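Local coordinates for protein oxidoreductase (Methanosarcina mazei, PDB 3KA7) that binds flavin-adenine dinucleotide and, as a member of the flavin-containing amine oxidoreductase family, probably catalyses a redox reaction, at residues T85-P89 and T301-R305. Numbering follows the deposited sequence.
Sequences TVRVP and TPYTR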
loop_
_atom_site.group_PDB
_atom_site.type_symbol
_atom_site.label_atom_id
_atom_site.label_comp_id
_atom_site.label_asym_id
_atom_site.label_seq_id
_atom_site.Cartn_x
_atom_site.Cartn_y
_atom_site.Cartn_z
ATOM N N THR A 85 -11.328 -3.451 14.305
ATOM C CA THR A 85 -12.723 -3.762 14.536
ATOM C C THR A 85 -13.526 -3.631 13.252
ATOM O O THR A 85 -13.019 -3.136 12.234
ATOM C CB THR A 85 -13.317 -2.871 15.634
ATOM O OG1 THR A 85 -13.213 -1.493 15.242
ATOM C CG2 THR A 85 -12.534 -3.076 16.938
ATOM N N VAL A 86 -14.771 -4.096 13.305
ATOM C CA VAL A 86 -15.621 -4.165 12.131
ATOM C C VAL A 86 -17.016 -3.712 12.504
ATOM O O VAL A 86 -17.625 -4.247 13.438
ATOM C CB VAL A 86 -15.709 -5.608 11.590
ATOM C CG1 VAL A 86 -16.414 -5.630 10.226
ATOM C CG2 VAL A 86 -14.314 -6.233 11.479
ATOM N N ARG A 87 -17.536 -2.758 11.739
ATOM C CA ARG A 87 -18.864 -2.211 11.986
ATOM C C ARG A 87 -19.925 -2.983 11.206
ATOM O O ARG A 87 -19.851 -3.106 9.977
ATOM C CB ARG A 87 -18.891 -0.729 11.608
ATOM C CG ARG A 87 -20.135 -0.005 12.059
ATOM C CD ARG A 87 -19.825 1.445 12.443
ATOM N NE ARG A 87 -18.970 1.522 13.624
ATOM C CZ ARG A 87 -18.520 2.657 14.151
ATOM N NH1 ARG A 87 -18.841 3.821 13.599
ATOM N NH2 ARG A 87 -17.754 2.630 15.238
ATOM N N VAL A 88 -20.916 -3.508 11.925
ATOM C CA VAL A 88 -21.933 -4.339 11.302
ATOM C C VAL A 88 -23.325 -3.851 11.695
ATOM O O VAL A 88 -23.475 -3.098 12.657
ATOM C CB VAL A 88 -21.765 -5.830 11.690
ATOM C CG1 VAL A 88 -20.420 -6.353 11.209
ATOM C CG2 VAL A 88 -21.910 -6.018 13.202
ATOM N N PRO A 89 -24.344 -4.258 10.941
ATOM C CA PRO A 89 -25.679 -3.832 11.317
ATOM C C PRO A 89 -26.094 -4.451 12.646
ATOM O O PRO A 89 -25.580 -5.506 13.040
ATOM C CB PRO A 89 -26.546 -4.356 10.170
ATOM C CG PRO A 89 -25.604 -4.469 9.013
ATOM C CD PRO A 89 -24.330 -4.937 9.636
ATOM N N THR A 301 -15.679 -1.288 7.430
ATOM C CA THR A 301 -17.085 -0.908 7.314
ATOM C C THR A 301 -17.750 -1.620 6.129
ATOM O O THR A 301 -17.934 -1.035 5.060
ATOM C CB THR A 301 -17.231 0.623 7.139
ATOM O OG1 THR A 301 -16.463 1.051 6.001
ATOM C CG2 THR A 301 -16.721 1.381 8.387
ATOM N N PRO A 302 -18.115 -2.896 6.313
ATOM C CA PRO A 302 -18.544 -3.705 5.171
ATOM C C PRO A 302 -19.917 -3.371 4.594
ATOM O O PRO A 302 -20.209 -3.783 3.467
ATOM C CB PRO A 302 -18.512 -5.156 5.696
ATOM C CG PRO A 302 -18.221 -5.098 7.133
ATOM C CD PRO A 302 -17.875 -3.677 7.535
ATOM N N TYR A 303 -20.746 -2.631 5.333
ATOM C CA TYR A 303 -22.124 -2.389 4.886
ATOM C C TYR A 303 -22.366 -0.951 4.433
ATOM O O TYR A 303 -23.201 -0.236 4.999
ATOM C CB TYR A 303 -23.128 -2.828 5.970
ATOM C CG TYR A 303 -23.129 -4.331 6.110
ATOM C CD1 TYR A 303 -24.058 -5.103 5.435
ATOM C CD2 TYR A 303 -22.156 -4.976 6.875
ATOM C CE1 TYR A 303 -24.045 -6.495 5.525
ATOM C CE2 TYR A 303 -22.129 -6.377 6.979
ATOM C CZ TYR A 303 -23.073 -7.123 6.293
ATOM O OH TYR A 303 -23.059 -8.498 6.382
ATOM N N THR A 304 -21.623 -0.545 3.407
ATOM C CA THR A 304 -21.661 0.803 2.868
ATOM C C THR A 304 -21.829 0.726 1.357
ATOM O O THR A 304 -21.779 -0.364 0.766
ATOM C CB THR A 304 -20.324 1.480 3.089
ATOM O OG1 THR A 304 -19.310 0.685 2.459
ATOM C CG2 THR A 304 -20.016 1.596 4.597
ATOM N N ARG A 305 -21.984 1.890 0.729
ATOM C CA ARG A 305 -21.970 1.988 -0.734
ATOM C C ARG A 305 -20.556 1.808 -1.282
ATOM O O ARG A 305 -20.357 1.101 -2.269
ATOM C CB ARG A 305 -22.466 3.363 -1.186
ATOM C CG ARG A 305 -23.882 3.714 -0.748
ATOM C CD ARG A 305 -24.065 5.225 -0.719
ATOM N NE ARG A 305 -25.381 5.586 -0.203
ATOM C CZ ARG A 305 -25.693 5.601 1.089
ATOM N NH1 ARG A 305 -24.783 5.291 2.006
ATOM N NH2 ARG A 305 -26.918 5.930 1.467
#
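Y303 lays one face of its ring over the pyrrolidine of P89. The bond from CA to CB of Y303 points toward strand 85-89, and chi1 of -69° sets CG beside the backbone N, where it comes within 3.8 Å of both P89 CG and P89 CD. Along the two flanks of the ring, Y303 CD1 lies 3.9 Å from P89 CG, whereas P89 CD lies 3.5 Å from Y303 CD2 and also meets Y303 CE2. Farther out, Y303 CZ is 4.2 Å from P89 CD. This CD sits 3.7 Å from the ring centroid and 20° off the normal, a CH-pi contact, while the carbonyl oxygen of R87 approaches the ring edge near its plane. Residues 301-305 lie in the loop between antiparallel strands 298-300 and 307-311 of a mixed sheet, in which strand 85-89 runs parallel to 298-300. Without the ring, as with an alanine here, P89 would probably lose its aromatic cover and a gap would open beside W150 of helix 149-163, which the tyrosine also touches. Nearer the paired strands, V86 CG1, anti to the backbone N (chi1 -171°), packs 3.6 Å from P302 CG. P302 CD lies 3.2 Å from R87 O, an oxygen hydrogen-bonded to Y97 OH.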